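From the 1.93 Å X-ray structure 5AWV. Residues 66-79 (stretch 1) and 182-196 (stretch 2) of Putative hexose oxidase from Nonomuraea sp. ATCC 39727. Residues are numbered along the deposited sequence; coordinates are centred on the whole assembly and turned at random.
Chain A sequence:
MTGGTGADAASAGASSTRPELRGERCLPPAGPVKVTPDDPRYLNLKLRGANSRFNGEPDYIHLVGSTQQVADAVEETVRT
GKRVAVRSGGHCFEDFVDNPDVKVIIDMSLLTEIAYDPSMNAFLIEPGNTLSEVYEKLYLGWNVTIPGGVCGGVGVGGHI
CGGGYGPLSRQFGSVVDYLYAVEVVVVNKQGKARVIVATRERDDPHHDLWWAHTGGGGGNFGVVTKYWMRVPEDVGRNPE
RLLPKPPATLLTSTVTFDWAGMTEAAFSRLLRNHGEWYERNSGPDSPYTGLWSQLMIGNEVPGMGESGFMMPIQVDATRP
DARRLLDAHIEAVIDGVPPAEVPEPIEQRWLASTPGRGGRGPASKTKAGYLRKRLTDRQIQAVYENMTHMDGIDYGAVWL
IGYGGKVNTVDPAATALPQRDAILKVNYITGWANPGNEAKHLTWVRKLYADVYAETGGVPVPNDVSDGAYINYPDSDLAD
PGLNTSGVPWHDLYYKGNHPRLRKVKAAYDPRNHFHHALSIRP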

ATOM      1  N   SER A  66      19.548  -8.531   0.804  1.00 19.09           N
ATOM      2  CA  SER A  66      20.013  -7.935   2.039  1.00 19.78           C
ATOM      3  C   SER A  66      20.202  -6.444   1.953  1.00 17.55           C
ATOM      4  O   SER A  66      20.299  -5.942   0.896  1.00 17.24           O
ATOM      5  CB  SER A  66      21.374  -8.539   2.464  1.00 22.19           C
ATOM      6  OG  SER A  66      22.436  -8.018   1.644  1.00 20.13           O
ATOM      7  N   THR A  67      20.325  -5.798   3.107  1.00 19.80           N
ATOM      8  CA  THR A  67      20.536  -4.320   3.183  1.00 21.61           C
ATOM      9  C   THR A  67      21.834  -3.970   2.456  1.00 23.26           C
ATOM     10  O   THR A  67      21.877  -3.016   1.650  1.00 22.54           O
ATOM     11  CB  THR A  67      20.538  -3.861   4.625  1.00 20.18           C
ATOM     12  OG1 THR A  67      19.264  -4.143   5.162  1.00 21.17           O
ATOM     13  CG2 THR A  67      20.838  -2.382   4.758  1.00 20.64           C
ATOM     14  N   GLN A  68      22.890  -4.780   2.663  1.00 24.61           N
ATOM     15  CA  GLN A  68      24.169  -4.509   1.963  1.00 24.62           C
ATOM     16  C   GLN A  68      24.030  -4.596   0.469  1.00 20.92           C
ATOM     17  O   GLN A  68      24.588  -3.828  -0.279  1.00 21.70           O
ATOM     18  CB  GLN A  68      25.318  -5.440   2.438  1.00 28.31           C
ATOM     19  CG  GLN A  68      26.673  -5.169   1.735  1.00 30.48           C
ATOM     20  CD  GLN A  68      27.178  -3.743   2.038  1.00 35.52           C
ATOM     21  OE1 GLN A  68      27.511  -2.955   1.117  1.00 41.74           O
ATOM     22  NE2 GLN A  68      27.129  -3.371   3.317  1.00 34.83           N
ATOM     23  N   GLN A  69      23.352  -5.607  -0.017  1.00 19.90           N
ATOM     24  CA  GLN A  69      23.098  -5.675  -1.398  1.00 19.00           C
ATOM     25  C   GLN A  69      22.305  -4.501  -1.946  1.00 18.95           C
ATOM     26  O   GLN A  69      22.542  -4.062  -3.097  1.00 19.43           O
ATOM     27  CB  GLN A  69      22.306  -6.936  -1.722  1.00 21.04           C
ATOM     28  CG  GLN A  69      23.152  -8.213  -1.705  1.00 23.62           C
ATOM     29  CD  GLN A  69      22.256  -9.456  -1.871  1.00 21.24           C
ATOM     30  OE1 GLN A  69      21.407  -9.495  -2.730  1.00 22.71           O
ATOM     31  NE2 GLN A  69      22.442 -10.422  -1.044  1.00 20.28           N
ATOM     32  N   VAL A  70      21.324  -4.005  -1.175  1.00 18.64           N
ATOM     33  CA  VAL A  70      20.622  -2.776  -1.620  1.00 19.94           C
ATOM     34  C   VAL A  70      21.629  -1.625  -1.749  1.00 19.93           C
ATOM     35  O   VAL A  70      21.628  -0.885  -2.762  1.00 21.85           O
ATOM     36  CB  VAL A  70      19.479  -2.358  -0.625  1.00 19.66           C
ATOM     37  CG1 VAL A  70      18.829  -1.043  -1.018  1.00 18.61           C
ATOM     38  CG2 VAL A  70      18.423  -3.446  -0.553  1.00 20.25           C
ATOM     39  N   ALA A  71      22.389  -1.404  -0.689  1.00 20.98           N
ATOM     40  CA  ALA A  71      23.407  -0.324  -0.710  1.00 23.04           C
ATOM     41  C   ALA A  71      24.321  -0.430  -1.926  1.00 20.32           C
ATOM     42  O   ALA A  71      24.514   0.574  -2.650  1.00 21.68           O
ATOM     43  CB  ALA A  71      24.194  -0.314   0.527  1.00 22.37           C
ATOM     44  N   ASP A  72      24.793  -1.630  -2.245  1.00 23.05           N
ATOM     45  CA  ASP A  72      25.608  -1.822  -3.502  1.00 24.40           C
ATOM     46  C   ASP A  72      24.845  -1.525  -4.782  1.00 26.14           C
ATOM     47  O   ASP A  72      25.385  -0.957  -5.776  1.00 22.08           O
ATOM     48  CB  ASP A  72      26.249  -3.229  -3.626  1.00 29.60           C
ATOM     49  CG  ASP A  72      27.061  -3.635  -2.379  1.00 34.91           C
ATOM     50  OD1 ASP A  72      27.674  -2.733  -1.746  1.00 37.91           O
ATOM     51  OD2 ASP A  72      27.084  -4.860  -2.027  1.00 40.87           O
ATOM     52  N   ALA A  73      23.577  -1.941  -4.818  1.00 22.05           N
ATOM     53  CA  ALA A  73      22.763  -1.741  -6.012  1.00 21.75           C
ATOM     54  C   ALA A  73      22.469  -0.241  -6.196  1.00 19.81           C
ATOM     55  O   ALA A  73      22.590   0.240  -7.282  1.00 21.49           O
ATOM     56  CB  ALA A  73      21.475  -2.546  -5.937  1.00 22.13           C
ATOM     57  N   VAL A  74      22.158   0.467  -5.123  1.00 20.28           N
ATOM     58  CA  VAL A  74      21.965   1.914  -5.162  1.00 21.33           C
ATOM     59  C   VAL A  74      23.251   2.613  -5.678  1.00 26.27           C
ATOM     60  O   VAL A  74      23.189   3.319  -6.689  1.00 27.17           O
ATOM     61  CB  VAL A  74      21.575   2.437  -3.784  1.00 20.01           C
ATOM     62  CG1 VAL A  74      21.598   3.949  -3.769  1.00 20.91           C
ATOM     63  CG2 VAL A  74      20.090   2.003  -3.482  1.00 20.64           C
ATOM     64  N   GLU A  75      24.389   2.293  -5.053  1.00 25.35           N
ATOM     65  CA  GLU A  75      25.705   2.887  -5.442  1.00 32.62           C
ATOM     66  C   GLU A  75      26.045   2.668  -6.891  1.00 26.28           C
ATOM     67  O   GLU A  75      26.541   3.557  -7.572  1.00 30.59           O
ATOM     68  CB  GLU A  75      26.843   2.371  -4.554  1.00 36.52           C
ATOM     69  CG  GLU A  75      27.835   3.435  -4.009  1.00 49.52           C
ATOM     70  CD  GLU A  75      28.233   3.139  -2.536  1.00 52.36           C
ATOM     71  OE1 GLU A  75      28.746   4.005  -1.828  1.00 45.19           O
ATOM     72  OE2 GLU A  75      27.974   2.040  -2.009  1.00 64.02           O
ATOM     73  N   GLU A  76      25.793   1.477  -7.389  1.00 26.59           N
ATOM     74  CA  GLU A  76      25.924   1.222  -8.790  1.00 30.01           C
ATOM     75  C   GLU A  76      25.133   2.127  -9.745  1.00 30.11           C
ATOM     76  O   GLU A  76      25.659   2.545 -10.802  1.00 29.95           O
ATOM     77  CB  GLU A  76      25.644  -0.252  -9.101  1.00 36.30           C
ATOM     78  CG  GLU A  76      25.946  -0.550 -10.561  1.00 45.14           C
ATOM     79  CD  GLU A  76      25.978  -2.029 -10.916  1.00 54.37           C
ATOM     80  OE1 GLU A  76      25.890  -2.280 -12.139  1.00 73.50           O
ATOM     81  OE2 GLU A  76      26.062  -2.917 -10.010  1.00 53.10           O
ATOM     82  N   THR A  77      23.880   2.440  -9.398  1.00 24.14           N
ATOM     83  CA  THR A  77      23.101   3.318 -10.224  1.00 23.00           C
ATOM     84  C   THR A  77      23.671   4.754 -10.068  1.00 22.83           C
ATOM     85  O   THR A  77      23.560   5.516 -10.964  1.00 26.99           O
ATOM     86  CB  THR A  77      21.598   3.314  -9.830  1.00 21.01           C
ATOM     87  OG1 THR A  77      21.457   3.813  -8.486  1.00 19.85           O
ATOM     88  CG2 THR A  77      21.014   1.880  -9.896  1.00 21.37           C
ATOM     89  N   VAL A  78      24.173   5.115  -8.904  1.00 24.49           N
ATOM     90  CA  VAL A  78      24.733   6.479  -8.762  1.00 27.22           C
ATOM     91  C   VAL A  78      25.983   6.624  -9.652  1.00 29.07           C
ATOM     92  O   VAL A  78      26.133   7.589 -10.390  1.00 26.91           O
ATOM     93  CB  VAL A  78      25.131   6.783  -7.355  1.00 27.68           C
ATOM     94  CG1 VAL A  78      25.620   8.250  -7.254  1.00 30.58           C
ATOM     95  CG2 VAL A  78      23.963   6.648  -6.434  1.00 27.58           C
ATOM     96  N   ARG A  79      26.806   5.598  -9.634  1.00 32.04           N
ATOM     97  CA  ARG A  79      28.083   5.567 -10.339  1.00 38.45           C
ATOM     98  C   ARG A  79      27.854   5.544 -11.872  1.00 37.93           C
ATOM     99  O   ARG A  79      28.514   6.295 -12.579  1.00 37.97           O
ATOM    100  CB  ARG A  79      28.990   4.446  -9.747  1.00 42.92           C
ATOM    101  CG  ARG A  79      30.186   4.005 -10.567  1.00 56.03           C
ATOM    102  CD  ARG A  79      29.872   2.956 -11.652  1.00 63.48           C
ATOM    103  NE  ARG A  79      30.567   1.656 -11.503  1.00 65.57           N
ATOM    104  CZ  ARG A  79      30.647   0.697 -12.440  1.00 66.93           C
ATOM    105  NH1 ARG A  79      30.069   0.825 -13.636  1.00 68.15           N
ATOM    106  NH2 ARG A  79      31.312  -0.426 -12.173  1.00 73.86           N
TER
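Stretch 2, residues 182-196: VEVVVVNKQGKARVI

Stretch 2 is a β-hairpin that lies on one face of the helix in stretch 1. Its first strand, 182-187, runs in nearly the same direction as helix 67-79, with a crossing angle of -21° and a closest axial approach of 8.8 Å. The second strand, 193-196, returns at 145° to the helix, and its axis comes within 8.0 Å of the helix axis. A type I turn from Asn188 to Gly191 reverses the chain.

The hairpin satisfies much of its own backbone. Val184 and Ile196 exchange a pair of N-to-O hydrogen bonds, both 2.9 Å. Val186 and Arg194 form a second pair: Val186 N to Arg194 O is 2.9 Å and Arg194 N to Val186 O is 2.8 Å. Asn188 N donates to Lys192 O at 3.0 Å, and Gly191 N closes the turn on Asn188 O at 2.9 Å. The side chain of Asn188 also serves the turn: its OD1 accepts from Lys192 N at 3.0 Å. Gly191 has phi/psi of 93/13, where a CB would be jammed against the preceding carbonyl O.

Ala193 N points out of these pairings and is satisfied by the helix. It donates to Glu75 OE1 at 2.9 Å, with an angle of 153°. The CA-to-CB bond of Glu75 points sideways, but the end of its side chain comes nearer to the hairpin. The carboxylate therefore reaches a backbone donor on the second strand.

The other polar link lies near the start of the helix. Thr67 OG1 donates to Glu183 OE1 at 2.6 Å, a short bond. Glu183 OE1 is also hydrogen-bonded elsewhere in the structure. Just before Thr67, at the N-cap position, Ser66 OG caps the helix by accepting from Gln69 N at 3.1 Å. Thr77 OG1 turns back on its own helix and donates to Val74 O at 2.5 Å.

Most of the remaining contact is apolar. Glu183, Val185 and Val187 point toward the helix, while Val184 and Val186 point away, as strand alternation requires. Val185 CG2 lies 3.9 Å from Val70 CG1, and Val185 CG1 lies 4.1 Å from both Ala71 CB and Val74 CG2. Val187 CG2 packs 3.4 Å from Val74 CG1 and 4.0 Å from Val78 CG2. On the second strand, Ala193 CB is 4.2 Å from Ala71 CB; the small side chains accompany a CA-to-CA distance of 5.5 Å. Val195 CG2 meets Thr67 CG2 at 3.9 Å. At the turn, Val78 CG1 rests 3.5 Å from Gly191 O. The contact buries 550 Å² in total.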

ATOM      1  N   VAL A 182      12.635   2.866  10.976  1.00 13.52           N
ATOM      2  CA  VAL A 182      12.941   2.453   9.649  1.00 16.61           C
ATOM      3  C   VAL A 182      14.451   2.313   9.466  1.00 16.10           C
ATOM      4  O   VAL A 182      15.195   3.111  10.013  1.00 17.97           O
ATOM      5  CB  VAL A 182      12.584   3.420   8.499  1.00 18.47           C
ATOM      6  CG1 VAL A 182      11.166   3.267   8.034  1.00 22.12           C
ATOM      7  CG2 VAL A 182      12.880   4.901   8.840  1.00 16.49           C
ATOM      8  N   GLU A 183      14.855   1.425   8.583  1.00 14.65           N
ATOM      9  CA  GLU A 183      16.208   1.306   8.055  1.00 17.22           C
ATOM     10  C   GLU A 183      16.159   1.672   6.607  1.00 18.95           C
ATOM     11  O   GLU A 183      15.388   1.151   5.839  1.00 16.31           O
ATOM     12  CB  GLU A 183      16.761  -0.124   8.186  1.00 19.35           C
ATOM     13  CG  GLU A 183      18.227  -0.233   7.770  1.00 19.28           C
ATOM     14  CD  GLU A 183      18.773  -1.695   7.846  1.00 24.70           C
ATOM     15  OE1 GLU A 183      18.438  -2.610   7.053  1.00 25.86           O
ATOM     16  OE2 GLU A 183      19.571  -1.923   8.701  1.00 26.04           O
ATOM     17  N   VAL A 184      16.939   2.680   6.226  1.00 17.62           N
ATOM     18  CA  VAL A 184      16.886   3.246   4.893  1.00 15.45           C
ATOM     19  C   VAL A 184      18.299   3.347   4.339  1.00 17.00           C
ATOM     20  O   VAL A 184      19.236   3.765   5.075  1.00 16.92           O
ATOM     21  CB  VAL A 184      16.337   4.676   4.942  1.00 16.03           C
ATOM     22  CG1 VAL A 184      15.967   5.142   3.532  1.00 16.39           C
ATOM     23  CG2 VAL A 184      15.110   4.725   5.856  1.00 18.86           C
ATOM     24  N   VAL A 185      18.436   3.030   3.055  1.00 16.63           N
ATOM     25  CA  VAL A 185      19.657   3.233   2.309  1.00 17.93           C
ATOM     26  C   VAL A 185      19.498   4.578   1.558  1.00 20.15           C
ATOM     27  O   VAL A 185      18.613   4.734   0.725  1.00 20.48           O
ATOM     28  CB  VAL A 185      19.966   2.088   1.378  1.00 19.78           C
ATOM     29  CG1 VAL A 185      21.102   2.392   0.439  1.00 20.81           C
ATOM     30  CG2 VAL A 185      20.227   0.815   2.162  1.00 18.12           C
ATOM     31  N   VAL A 186      20.306   5.547   1.947  1.00 17.53           N
ATOM     32  CA  VAL A 186      20.320   6.875   1.368  1.00 22.42           C
ATOM     33  C   VAL A 186      21.637   7.165   0.641  1.00 24.71           C
ATOM     34  O   VAL A 186      22.624   6.485   0.892  1.00 24.79           O
ATOM     35  CB  VAL A 186      20.135   7.956   2.476  1.00 24.03           C
ATOM     36  CG1 VAL A 186      18.776   7.775   3.159  1.00 22.26           C
ATOM     37  CG2 VAL A 186      21.281   7.937   3.517  1.00 23.95           C
ATOM     38  N   VAL A 187      21.649   8.215  -0.176  1.00 23.69           N
ATOM     39  CA  VAL A 187      22.810   8.582  -0.981  1.00 24.31           C
ATOM     40  C   VAL A 187      23.243   9.961  -0.569  1.00 25.40           C
ATOM     41  O   VAL A 187      22.442  10.904  -0.670  1.00 23.50           O
ATOM     42  CB  VAL A 187      22.477   8.619  -2.451  1.00 23.29           C
ATOM     43  CG1 VAL A 187      23.616   9.166  -3.256  1.00 29.28           C
ATOM     44  CG2 VAL A 187      22.146   7.217  -2.965  1.00 24.29           C
ATOM     45  N   ASN A 188      24.516  10.117  -0.139  1.00 24.25           N
ATOM     46  CA  ASN A 188      24.970  11.465   0.332  1.00 24.15           C
ATOM     47  C   ASN A 188      25.406  12.365  -0.816  1.00 22.53           C
ATOM     48  O   ASN A 188      25.368  11.977  -1.969  1.00 20.88           O
ATOM     49  CB  ASN A 188      26.084  11.345   1.435  1.00 25.84           C
ATOM     50  CG  ASN A 188      27.363  10.727   0.920  1.00 21.68           C
ATOM     51  OD1 ASN A 188      27.607  10.581  -0.253  1.00 24.07           O
ATOM     52  ND2 ASN A 188      28.136  10.304   1.822  1.00 30.50           N
ATOM     53  N   LYS A 189      25.840  13.589  -0.517  1.00 26.19           N
ATOM     54  CA  LYS A 189      26.236  14.504  -1.609  1.00 29.72           C
ATOM     55  C   LYS A 189      27.411  13.987  -2.404  1.00 29.22           C
ATOM     56  O   LYS A 189      27.448  14.187  -3.604  1.00 28.80           O
ATOM     57  CB  LYS A 189      26.517  15.947  -1.121  1.00 37.63           C
ATOM     58  CG  LYS A 189      26.280  16.910  -2.305  1.00 51.21           C
ATOM     59  CD  LYS A 189      26.920  18.313  -2.231  1.00 64.17           C
ATOM     60  CE  LYS A 189      25.906  19.459  -2.330  1.00 67.58           C
ATOM     61  NZ  LYS A 189      25.175  19.584  -1.035  1.00 73.28           N
ATOM     62  N   GLN A 190      28.317  13.216  -1.788  1.00 31.12           N
ATOM     63  CA  GLN A 190      29.436  12.628  -2.568  1.00 35.96           C
ATOM     64  C   GLN A 190      29.038  11.400  -3.367  1.00 35.46           C
ATOM     65  O   GLN A 190      29.863  10.850  -4.078  1.00 33.72           O
ATOM     66  CB  GLN A 190      30.642  12.257  -1.684  1.00 39.85           C
ATOM     67  CG  GLN A 190      31.258  13.447  -0.941  1.00 42.60           C
ATOM     68  CD  GLN A 190      30.366  13.961   0.174  1.00 47.83           C
ATOM     69  OE1 GLN A 190      29.569  13.204   0.749  1.00 49.39           O
ATOM     70  NE2 GLN A 190      30.433  15.258   0.443  1.00 51.05           N
ATOM     71  N   GLY A 191      27.792  10.942  -3.266  1.00 33.14           N
ATOM     72  CA  GLY A 191      27.332   9.849  -4.142  1.00 27.73           C
ATOM     73  C   GLY A 191      27.497   8.476  -3.544  1.00 25.56           C
ATOM     74  O   GLY A 191      27.358   7.509  -4.261  1.00 27.62           O
ATOM     75  N   LYS A 192      27.764   8.397  -2.247  1.00 26.16           N
ATOM     76  CA  LYS A 192      27.923   7.150  -1.541  1.00 26.49           C
ATOM     77  C   LYS A 192      26.603   6.731  -0.873  1.00 25.51           C
ATOM     78  O   LYS A 192      25.953   7.524  -0.180  1.00 21.94           O
ATOM     79  CB  LYS A 192      28.851   7.284  -0.299  1.00 29.81           C
ATOM     80  CG  LYS A 192      30.270   7.754  -0.534  1.00 40.93           C
ATOM     81  CD  LYS A 192      30.936   6.988  -1.679  1.00 46.92           C
ATOM     82  CE  LYS A 192      32.463   7.114  -1.566  1.00 56.88           C
ATOM     83  NZ  LYS A 192      32.903   8.538  -1.742  1.00 59.89           N
ATOM     84  N   ALA A 193      26.345   5.435  -0.905  1.00 23.46           N
ATOM     85  CA  ALA A 193      25.212   4.859  -0.209  1.00 23.82           C
ATOM     86  C   ALA A 193      25.534   4.608   1.231  1.00 26.41           C
ATOM     87  O   ALA A 193      26.593   4.079   1.527  1.00 29.56           O
ATOM     88  CB  ALA A 193      24.807   3.601  -0.971  1.00 23.95           C
ATOM     89  N   ARG A 194      24.669   5.023   2.157  1.00 21.85           N
ATOM     90  CA  ARG A 194      24.794   4.817   3.545  1.00 23.20           C
ATOM     91  C   ARG A 194      23.503   4.202   4.115  1.00 23.65           C
ATOM     92  O   ARG A 194      22.418   4.501   3.587  1.00 24.42           O
ATOM     93  CB  ARG A 194      25.000   6.181   4.260  1.00 28.86           C
ATOM     94  CG  ARG A 194      26.454   6.499   4.559  1.00 43.72           C
ATOM     95  CD  ARG A 194      27.105   7.333   3.486  1.00 52.60           C
ATOM     96  NE  ARG A 194      28.546   7.527   3.746  1.00 60.09           N
ATOM     97  CZ  ARG A 194      29.507   6.615   3.553  1.00 58.52           C
ATOM     98  NH1 ARG A 194      29.250   5.374   3.111  1.00 57.18           N
ATOM     99  NH2 ARG A 194      30.753   6.949   3.828  1.00 66.72           N
ATOM    100  N   VAL A 195      23.598   3.531   5.257  1.00 20.34           N
ATOM    101  CA  VAL A 195      22.475   2.934   5.911  1.00 22.19           C
ATOM    102  C   VAL A 195      22.210   3.687   7.182  1.00 24.60           C
ATOM    103  O   VAL A 195      23.126   3.921   7.976  1.00 21.03           O
ATOM    104  CB  VAL A 195      22.782   1.480   6.245  1.00 23.49           C
ATOM    105  CG1 VAL A 195      21.614   0.823   7.008  1.00 22.36           C
ATOM    106  CG2 VAL A 195      23.119   0.744   4.973  1.00 20.75           C
ATOM    107  N   ILE A 196      20.940   4.039   7.417  1.00 19.66           N
ATOM    108  CA  ILE A 196      20.524   4.724   8.585  1.00 19.35           C
ATOM    109  C   ILE A 196      19.357   3.995   9.241  1.00 21.22           C
ATOM    110  O   ILE A 196      18.366   3.695   8.575  1.00 19.59           O
ATOM    111  CB  ILE A 196      20.105   6.173   8.230  1.00 21.95           C
ATOM    112  CG1 ILE A 196      21.309   6.928   7.699  1.00 28.91           C
ATOM    113  CG2 ILE A 196      19.484   6.847   9.441  1.00 25.53           C
ATOM    114  CD1 ILE A 196      21.097   8.385   7.469  1.00 33.67           C
TER